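PDB 4ZQG: 1-deoxy-D-xylulose 5-phosphate reductoisomerase from Moraxella catarrhalis, which catalyses the NAD(P)H-dependent conversion of 1-deoxy-D-xylulose 5-phosphate to 2-C-methyl-D-erythritol 4-phosphate, a step of the MEP pathway inhibited by fosmidomycin. Local coordinates for residues Leu9-Ala14 against Ser21-Ile26; Arg34-Thr39 against Glu96-Val101. All blocks are in the same frame, centred on the assembly; numbering follows the deposited sequence.

Contact 1 of 2, residues Leu9-Ala14 against Ser21-Ile26; sequences LAILGA and STLAII. With NAD (nicotinamide-adenine-dinucleotide), chain C.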
ATOM      1  N   LEU A   9     -19.587  -7.450  21.126  1.00 58.12           N
ATOM      2  CA  LEU A   9     -19.965  -6.470  20.101  1.00 56.70           C
ATOM      3  C   LEU A   9     -21.344  -5.849  20.282  1.00 55.36           C
ATOM      4  O   LEU A   9     -22.297  -6.551  20.505  1.00 53.49           O
ATOM      5  CB  LEU A   9     -20.026  -7.161  18.754  1.00 57.50           C
ATOM      6  CG  LEU A   9     -18.815  -7.121  17.864  1.00 59.33           C
ATOM      7  CD1 LEU A   9     -17.516  -7.334  18.638  1.00 62.09           C
ATOM      8  CD2 LEU A   9     -18.992  -8.167  16.787  1.00 59.05           C
ATOM      9  N   ALA A  10     -21.445  -4.534  20.115  1.00 54.22           N
ATOM     10  CA  ALA A  10     -22.726  -3.880  19.892  1.00 53.07           C
ATOM     11  C   ALA A  10     -22.713  -3.403  18.474  1.00 52.07           C
ATOM     12  O   ALA A  10     -21.795  -2.692  18.091  1.00 51.71           O
ATOM     13  CB  ALA A  10     -22.892  -2.698  20.820  1.00 53.20           C
ATOM     14  N   ILE A  11     -23.717  -3.778  17.696  1.00 51.70           N
ATOM     15  CA  ILE A  11     -23.825  -3.317  16.310  1.00 51.37           C
ATOM     16  C   ILE A  11     -24.987  -2.350  16.153  1.00 51.22           C
ATOM     17  O   ILE A  11     -26.139  -2.740  16.060  1.00 50.08           O
ATOM     18  CB  ILE A  11     -23.979  -4.484  15.341  1.00 51.54           C
ATOM     19  CG1 ILE A  11     -22.793  -5.431  15.500  1.00 52.06           C
ATOM     20  CG2 ILE A  11     -24.083  -3.966  13.926  1.00 50.65           C
ATOM     21  CD1 ILE A  11     -22.955  -6.709  14.728  1.00 52.94           C
ATOM     22  N   LEU A  12     -24.666  -1.066  16.154  1.00 51.11           N
ATOM     23  CA  LEU A  12     -25.667  -0.057  16.054  1.00 50.99           C
ATOM     24  C   LEU A  12     -25.945   0.108  14.592  1.00 50.50           C
ATOM     25  O   LEU A  12     -25.068   0.491  13.844  1.00 51.38           O
ATOM     26  CB  LEU A  12     -25.156   1.240  16.658  1.00 51.66           C
ATOM     27  CG  LEU A  12     -24.805   1.258  18.133  1.00 52.76           C
ATOM     28  CD1 LEU A  12     -25.039   2.657  18.671  1.00 54.11           C
ATOM     29  CD2 LEU A  12     -25.691   0.357  18.938  1.00 53.95           C
ATOM     30  N   GLY A  13     -27.167  -0.162  14.171  1.00 50.73           N
ATOM     31  CA  GLY A  13     -27.525  -0.075  12.745  1.00 50.62           C
ATOM     32  C   GLY A  13     -27.359  -1.427  12.086  1.00 50.50           C
ATOM     33  O   GLY A  13     -27.016  -1.508  10.927  1.00 50.75           O
ATOM     34  N   ALA A  14     -27.673  -2.492  12.825  1.00 51.01           N
ATOM     35  CA  ALA A  14     -27.458  -3.893  12.390  1.00 50.45           C
ATOM     36  C   ALA A  14     -28.265  -4.385  11.213  1.00 49.71           C
ATOM     37  O   ALA A  14     -27.939  -5.429  10.674  1.00 49.98           O
ATOM     38  CB  ALA A  14     -27.680  -4.850  13.554  1.00 50.20           C
ATOM     39  N   SER A  21     -23.055  -6.818   6.198  1.00 50.57           N
ATOM     40  CA  SER A  21     -21.692  -7.245   5.953  1.00 49.90           C
ATOM     41  C   SER A  21     -20.984  -7.632   7.218  1.00 49.54           C
ATOM     42  O   SER A  21     -20.223  -8.590   7.215  1.00 49.28           O
ATOM     43  CB  SER A  21     -20.876  -6.161   5.277  1.00 50.80           C
ATOM     44  OG  SER A  21     -21.324  -5.932   3.958  1.00 51.33           O
ATOM     45  N   THR A  22     -21.214  -6.869   8.294  1.00 48.96           N
ATOM     46  CA  THR A  22     -20.608  -7.153   9.604  1.00 47.92           C
ATOM     47  C   THR A  22     -21.052  -8.533  10.024  1.00 48.14           C
ATOM     48  O   THR A  22     -20.247  -9.418  10.336  1.00 48.34           O
ATOM     49  CB  THR A  22     -21.030  -6.087  10.620  1.00 47.73           C
ATOM     50  OG1 THR A  22     -20.738  -4.794  10.077  1.00 47.88           O
ATOM     51  CG2 THR A  22     -20.329  -6.223  11.918  1.00 47.75           C
ATOM     52  N   LEU A  23     -22.346  -8.744   9.977  1.00 48.11           N
ATOM     53  CA  LEU A  23     -22.891 -10.014  10.446  1.00 49.16           C
ATOM     54  C   LEU A  23     -22.401 -11.128   9.593  1.00 49.51           C
ATOM     55  O   LEU A  23     -22.178 -12.236  10.097  1.00 50.84           O
ATOM     56  CB  LEU A  23     -24.444  -9.987  10.538  1.00 49.08           C
ATOM     57  CG  LEU A  23     -24.885  -9.044  11.676  1.00 48.68           C
ATOM     58  CD1 LEU A  23     -26.366  -8.744  11.730  1.00 48.83           C
ATOM     59  CD2 LEU A  23     -24.364  -9.569  12.993  1.00 48.75           C
ATOM     60  N   ALA A  24     -22.188 -10.862   8.301  1.00 49.68           N
ATOM     61  CA  ALA A  24     -21.715 -11.945   7.410  1.00 49.51           C
ATOM     62  C   ALA A  24     -20.347 -12.431   7.833  1.00 50.61           C
ATOM     63  O   ALA A  24     -20.038 -13.621   7.708  1.00 53.15           O
ATOM     64  CB  ALA A  24     -21.766 -11.536   5.961  1.00 48.58           C
ATOM     65  N   ILE A  25     -19.560 -11.529   8.420  1.00 50.84           N
ATOM     66  CA  ILE A  25     -18.277 -11.874   8.954  1.00 50.66           C
ATOM     67  C   ILE A  25     -18.417 -12.613  10.282  1.00 50.41           C
ATOM     68  O   ILE A  25     -17.741 -13.598  10.503  1.00 49.80           O
ATOM     69  CB  ILE A  25     -17.429 -10.609   9.134  1.00 51.88           C
ATOM     70  CG1 ILE A  25     -17.094  -9.970   7.773  1.00 52.22           C
ATOM     71  CG2 ILE A  25     -16.140 -10.925   9.887  1.00 52.67           C
ATOM     72  CD1 ILE A  25     -16.551  -8.533   7.878  1.00 51.56           C
ATOM     73  N   ILE A  26     -19.295 -12.146  11.170  1.00 51.04           N
ATOM     74  CA  ILE A  26     -19.531 -12.834  12.441  1.00 51.48           C
ATOM     75  C   ILE A  26     -19.902 -14.322  12.225  1.00 51.69           C
ATOM     76  O   ILE A  26     -19.426 -15.205  12.951  1.00 51.48           O
ATOM     77  CB  ILE A  26     -20.652 -12.199  13.256  1.00 52.99           C
ATOM     78  CG1 ILE A  26     -20.421 -10.709  13.529  1.00 53.14           C
ATOM     79  CG2 ILE A  26     -20.794 -12.948  14.562  1.00 54.91           C
ATOM     80  CD1 ILE A  26     -19.070 -10.423  14.073  1.00 53.57           C
TER
HETATM   81  PA  NAD C 501     -28.582   1.894   5.635  1.00 62.32           P
HETATM   82  O1A NAD C 501     -29.511   2.980   5.212  1.00 61.38           O
HETATM   83  O2A NAD C 501     -28.442   0.622   4.825  1.00 63.15           O
HETATM   84  O5B NAD C 501     -28.784   1.499   7.190  1.00 62.55           O
HETATM   85  C5B NAD C 501     -28.809   2.441   8.251  1.00 63.69           C
HETATM   86  C4B NAD C 501     -28.992   1.741   9.607  1.00 65.55           C
HETATM   87  O4B NAD C 501     -29.209   2.770  10.590  1.00 65.62           O
HETATM   88  C3B NAD C 501     -30.198   0.792   9.658  1.00 66.06           C
HETATM   89  O3B NAD C 501     -29.940  -0.363  10.462  1.00 65.19           O
HETATM   90  C2B NAD C 501     -31.281   1.645  10.300  1.00 66.67           C
HETATM   91  O2B NAD C 501     -32.149   0.907  11.157  1.00 67.18           O
HETATM   92  C1B NAD C 501     -30.529   2.684  11.123  1.00 67.13           C
HETATM   93  N9A NAD C 501     -31.228   4.004  11.109  1.00 68.81           N
HETATM   94  C8A NAD C 501     -31.666   4.651  10.015  1.00 69.50           C
HETATM   95  N7A NAD C 501     -32.270   5.819  10.343  1.00 69.07           N
HETATM   96  C5A NAD C 501     -32.230   5.936  11.670  1.00 68.03           C
HETATM   97  C6A NAD C 501     -32.720   6.957  12.622  1.00 68.92           C
HETATM   98  N6A NAD C 501     -33.359   8.082  12.169  1.00 70.26           N
HETATM   99  N1A NAD C 501     -32.490   6.692  13.925  1.00 66.69           N
HETATM  100  C2A NAD C 501     -31.873   5.551  14.352  1.00 67.37           C
HETATM  101  N3A NAD C 501     -31.408   4.574  13.540  1.00 66.48           N
HETATM  102  C4A NAD C 501     -31.558   4.728  12.194  1.00 68.19           C
HETATM  103  O3  NAD C 501     -27.136   2.607   5.767  1.00 64.62           O
HETATM  104  PN  NAD C 501     -25.692   2.109   5.250  1.00 60.55           P
HETATM  105  O1N NAD C 501     -25.713   2.321   3.751  1.00 60.38           O
HETATM  106  O2N NAD C 501     -25.373   0.805   5.939  1.00 58.61           O
HETATM  107  O5D NAD C 501     -24.834   3.286   5.928  1.00 64.61           O
HETATM  108  C5D NAD C 501     -24.450   3.243   7.305  1.00 65.61           C
HETATM  109  C4D NAD C 501     -23.347   4.268   7.576  1.00 67.38           C
HETATM  110  O4D NAD C 501     -22.069   3.806   7.133  1.00 69.58           O
HETATM  111  C3D NAD C 501     -23.625   5.562   6.832  1.00 67.52           C
HETATM  112  O3D NAD C 501     -23.175   6.627   7.662  1.00 65.20           O
HETATM  113  C2D NAD C 501     -22.822   5.441   5.555  1.00 68.55           C
HETATM  114  O2D NAD C 501     -22.524   6.731   5.001  1.00 68.81           O
HETATM  115  C1D NAD C 501     -21.614   4.630   6.039  1.00 69.61           C
HETATM  116  N1N NAD C 501     -21.023   3.811   4.969  1.00 70.35           N
HETATM  117  C2N NAD C 501     -21.740   2.836   4.356  1.00 69.89           C
HETATM  118  C3N NAD C 501     -21.180   2.076   3.308  1.00 69.06           C
HETATM  119  C7N NAD C 501     -21.933   0.967   2.617  1.00 67.87           C
HETATM  120  O7N NAD C 501     -21.327   0.159   1.935  1.00 65.08           O
HETATM  121  N7N NAD C 501     -23.252   0.856   2.765  1.00 69.96           N
HETATM  122  C4N NAD C 501     -19.876   2.340   2.920  1.00 64.65           C
HETATM  123  C5N NAD C 501     -19.179   3.322   3.578  1.00 64.77           C
HETATM  124  C6N NAD C 501     -19.757   4.058   4.598  1.00 66.65           C

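Contact 2 of 2, residues Arg34-Thr39 against Glu96-Val101; sequences RIHALT and EAVDTV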
ATOM      1  N   ARG A  34     -18.781 -12.198  20.315  1.00 66.56           N
ATOM      2  CA  ARG A  34     -20.050 -12.399  20.996  1.00 66.72           C
ATOM      3  C   ARG A  34     -20.930 -11.187  20.686  1.00 64.49           C
ATOM      4  O   ARG A  34     -20.509 -10.065  20.920  1.00 65.84           O
ATOM      5  CB  ARG A  34     -19.815 -12.506  22.530  1.00 68.26           C
ATOM      6  CG  ARG A  34     -21.090 -12.485  23.370  1.00 70.81           C
ATOM      7  CD  ARG A  34     -20.885 -12.713  24.873  1.00 72.43           C
ATOM      8  NE  ARG A  34     -20.600 -11.471  25.598  1.00 73.07           N
ATOM      9  CZ  ARG A  34     -21.496 -10.533  25.899  1.00 71.78           C
ATOM     10  NH1 ARG A  34     -22.780 -10.659  25.544  1.00 71.42           N
ATOM     11  NH2 ARG A  34     -21.094  -9.450  26.554  1.00 72.68           N
ATOM     12  N   ILE A  35     -22.151 -11.394  20.205  1.00 61.40           N
ATOM     13  CA  ILE A  35     -23.063 -10.274  19.978  1.00 59.04           C
ATOM     14  C   ILE A  35     -23.780  -9.885  21.261  1.00 58.37           C
ATOM     15  O   ILE A  35     -24.575 -10.606  21.758  1.00 59.88           O
ATOM     16  CB  ILE A  35     -24.151 -10.593  18.965  1.00 58.39           C
ATOM     17  CG1 ILE A  35     -23.583 -11.149  17.663  1.00 58.16           C
ATOM     18  CG2 ILE A  35     -24.984  -9.359  18.713  1.00 58.88           C
ATOM     19  CD1 ILE A  35     -22.434 -10.393  17.096  1.00 58.55           C
ATOM     20  N   HIS A  36     -23.505  -8.724  21.797  1.00 57.21           N
ATOM     21  CA  HIS A  36     -24.189  -8.275  22.969  1.00 56.55           C
ATOM     22  C   HIS A  36     -25.408  -7.465  22.591  1.00 55.83           C
ATOM     23  O   HIS A  36     -26.388  -7.501  23.312  1.00 56.67           O
ATOM     24  CB  HIS A  36     -23.241  -7.445  23.788  1.00 57.19           C
ATOM     25  CG  HIS A  36     -23.854  -6.853  25.003  1.00 58.52           C
ATOM     26  ND1 HIS A  36     -23.932  -7.531  26.199  1.00 60.35           N
ATOM     27  CD2 HIS A  36     -24.393  -5.630  25.218  1.00 58.12           C
ATOM     28  CE1 HIS A  36     -24.510  -6.752  27.095  1.00 60.79           C
ATOM     29  NE2 HIS A  36     -24.771  -5.585  26.532  1.00 59.34           N
ATOM     30  N   ALA A  37     -25.381  -6.731  21.478  1.00 53.89           N
ATOM     31  CA  ALA A  37     -26.538  -5.925  21.109  1.00 53.39           C
ATOM     32  C   ALA A  37     -26.640  -5.658  19.636  1.00 52.59           C
ATOM     33  O   ALA A  37     -25.672  -5.700  18.956  1.00 51.52           O
ATOM     34  CB  ALA A  37     -26.536  -4.621  21.859  1.00 53.70           C
ATOM     35  N   LEU A  38     -27.859  -5.415  19.161  1.00 53.36           N
ATOM     36  CA  LEU A  38     -28.148  -5.140  17.749  1.00 52.47           C
ATOM     37  C   LEU A  38     -29.236  -4.095  17.744  1.00 52.40           C
ATOM     38  O   LEU A  38     -30.052  -4.119  18.620  1.00 53.51           O
ATOM     39  CB  LEU A  38     -28.689  -6.384  17.052  1.00 52.61           C
ATOM     40  CG  LEU A  38     -27.829  -7.633  17.081  1.00 52.77           C
ATOM     41  CD1 LEU A  38     -28.618  -8.806  16.544  1.00 53.59           C
ATOM     42  CD2 LEU A  38     -26.606  -7.447  16.218  1.00 52.38           C
ATOM     43  N   THR A  39     -29.241  -3.173  16.796  1.00 52.01           N
ATOM     44  CA  THR A  39     -30.251  -2.145  16.756  1.00 53.14           C
ATOM     45  C   THR A  39     -30.742  -1.921  15.370  1.00 54.27           C
ATOM     46  O   THR A  39     -29.996  -2.091  14.416  1.00 53.82           O
ATOM     47  CB  THR A  39     -29.740  -0.782  17.230  1.00 54.23           C
ATOM     48  OG1 THR A  39     -29.129  -0.041  16.151  1.00 52.71           O
ATOM     49  CG2 THR A  39     -28.805  -0.926  18.443  1.00 54.60           C
ATOM     50  N   GLU A  96     -21.392  -1.367  30.094  1.00 65.79           N
ATOM     51  CA  GLU A  96     -20.169  -1.853  30.745  1.00 66.66           C
ATOM     52  C   GLU A  96     -19.745  -3.185  30.136  1.00 65.33           C
ATOM     53  O   GLU A  96     -18.586  -3.494  30.099  1.00 63.85           O
ATOM     54  CB  GLU A  96     -20.369  -1.932  32.267  1.00 69.67           C
ATOM     55  CG  GLU A  96     -19.218  -2.516  33.082  1.00 71.55           C
ATOM     56  N   ALA A  97     -20.692  -3.941  29.603  1.00 65.12           N
ATOM     57  CA  ALA A  97     -20.411  -5.280  29.080  1.00 65.66           C
ATOM     58  C   ALA A  97     -20.019  -5.348  27.617  1.00 63.53           C
ATOM     59  O   ALA A  97     -19.725  -6.435  27.126  1.00 61.87           O
ATOM     60  CB  ALA A  97     -21.633  -6.178  29.307  1.00 66.70           C
ATOM     61  N   VAL A  98     -20.055  -4.206  26.931  1.00 63.09           N
ATOM     62  CA  VAL A  98     -19.710  -4.109  25.510  1.00 62.13           C
ATOM     63  C   VAL A  98     -18.245  -3.721  25.333  1.00 63.58           C
ATOM     64  O   VAL A  98     -17.805  -2.708  25.864  1.00 65.07           O
ATOM     65  CB  VAL A  98     -20.550  -3.008  24.849  1.00 61.01           C
ATOM     66  CG1 VAL A  98     -20.104  -2.743  23.440  1.00 60.54           C
ATOM     67  CG2 VAL A  98     -21.991  -3.391  24.814  1.00 61.86           C
ATOM     68  N   ASP A  99     -17.493  -4.488  24.556  1.00 64.25           N
ATOM     69  CA  ASP A  99     -16.129  -4.100  24.192  1.00 62.47           C
ATOM     70  C   ASP A  99     -16.133  -3.190  22.968  1.00 60.85           C
ATOM     71  O   ASP A  99     -15.457  -2.175  22.951  1.00 64.61           O
ATOM     72  CB  ASP A  99     -15.249  -5.319  23.852  1.00 63.37           C
ATOM     73  CG  ASP A  99     -15.013  -6.251  25.034  1.00 65.80           C
ATOM     74  OD1 ASP A  99     -14.906  -7.465  24.799  1.00 68.28           O
ATOM     75  OD2 ASP A  99     -14.931  -5.804  26.192  1.00 67.53           O
ATOM     76  N   THR A 100     -16.864  -3.557  21.929  1.00 58.16           N
ATOM     77  CA  THR A 100     -16.698  -2.924  20.640  1.00 56.30           C
ATOM     78  C   THR A 100     -18.000  -2.454  20.060  1.00 54.05           C
ATOM     79  O   THR A 100     -18.954  -3.160  20.108  1.00 54.16           O
ATOM     80  CB  THR A 100     -15.980  -3.872  19.666  1.00 57.15           C
ATOM     81  OG1 THR A 100     -14.690  -4.183  20.210  1.00 58.69           O
ATOM     82  CG2 THR A 100     -15.762  -3.212  18.278  1.00 56.41           C
ATOM     83  N   VAL A 101     -18.037  -1.239  19.521  1.00 52.67           N
ATOM     84  CA  VAL A 101     -19.242  -0.713  18.943  1.00 51.33           C
ATOM     85  C   VAL A 101     -18.976  -0.470  17.497  1.00 51.13           C
ATOM     86  O   VAL A 101     -18.000   0.187  17.145  1.00 52.07           O
ATOM     87  CB  VAL A 101     -19.660   0.612  19.548  1.00 51.48           C
ATOM     88  CG1 VAL A 101     -20.866   1.150  18.813  1.00 51.35           C
ATOM     89  CG2 VAL A 101     -20.001   0.447  21.013  1.00 52.89           C
TER

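Contact 1 of 2, residues Leu9-Ala14 against Ser21-Ile26
L9 and I26 meet tip to tip, with L9 CD2 3.5 Å from I26 CD1. This is one of two close points in the contact. At the other, I11 CD1 sits 3.6 Å from L23 CD2, where the two side chains cross obliquely. The same I11 methyl also faces T22 CG2 at 3.9 Å, so I11 CD1 lies against two residues of one helical turn. I11 reaches that far because its outer chain is extended (chi2 172°). T22 turns its methyl to the strand, while its OG1 is hydrogen-bonded to the backbone O of I18.

The strand 7-12 and the helix 17-26 open the Rossmann-type nucleotide-binding domain. They are the first strand and helix of a beta-alpha-beta unit that continues into strand 33-39. Over the short segments their axes run nearly antiparallel, at 154°, and approach to 10.9 Å. No hydrogen bond joins them, and apolar side chains fill the interface.

Packing is looser toward the turn that follows the strand. A14 CB is 4.5 Å from L23 CD1, and the backbone O of A14 is 3.8 Å from that methyl. Here the chain makes a type II turn from I11 to A14 and comes up to the cofactor. G13 O lies 3.2 Å from the ribose oxygen O3B of NAD. On the far side of the helix, A24 and S21 are partly exposed, and S21 touches K281 and I284 of helix 281-289.

Contact 2 of 2, residues Arg34-Thr39 against Glu96-Val101
The imidazole of H36 meets A97 and V98 with different atoms of its ring. H36 is on strand 33-39. A97 and V98 are in the loop leading into strand 100-103. Between these strands in the parallel Rossmann-type sheet lies strand 7-12. The contact reaches across strand 7-12 near its start, where H36 touches S8 and V98 touches A10. S8 also touches R34.

The H36 CB points toward the loop, and CG continues outward, opposite the backbone N about the first bond (chi1 177°). CG is 3.9 Å from V98 CG2. One step on, CD2 makes the closest approach to the same methyl, 3.3 Å. The two side chains cross at about a right angle, and the methyl approaches the ring obliquely. NE2 is 3.9 Å from V98 CG2, and its hydrogen-bond partner is OD2 of D95, earlier in the same loop. CE1 lies 3.7 Å from A97 CB. Last, ND1 is 4.1 Å from that CB and also receives weak hydrogen bonds from R34 NH1 and NH2, each 3.4 Å long. NH1 comes in at the ring edge, in its plane; NH2 is tilted out of that plane. ND1 in turn lies in the plane of the guanidinium. A bend at chi3 (87°) brings the guanidinium back to H36, two residues along the strand.

R34 NH2 is also 3.4 Å from A97 O, but the angle is too poor for a hydrogen bond. That oxygen is hydrogen-bonded by S8 OG instead.

D95 thus holds the ring at NE2, and R34 adds only weak bonds at ND1. With ND1 accepting from R34, NE2 would carry the proton given to D95. The nearby arginine would probably disfavour a second proton on ND1, while D95 would work against that effect.

From the N terminus, the chain runs up strand 7-12, turns past the cofactor and returns along helix 17-26. Contact 1 closes this short loop, with six residues between its segments. Strand 33-39 follows directly and opens contact 2. That contact closes much later, after 56 intervening residues that include strands 58-61 and 81-84. The two contacts are therefore in series and neither nests nor crosses. Both reach the same parallel sheet. L9 N is bonded to R34 O at 2.8 Å, and A10 packs on V98, so strand 7-12 joins the two. Contact 1 ties helix 17-26 to the sheet; contact 2 links strand 33-39 to the loop before strand 100-103.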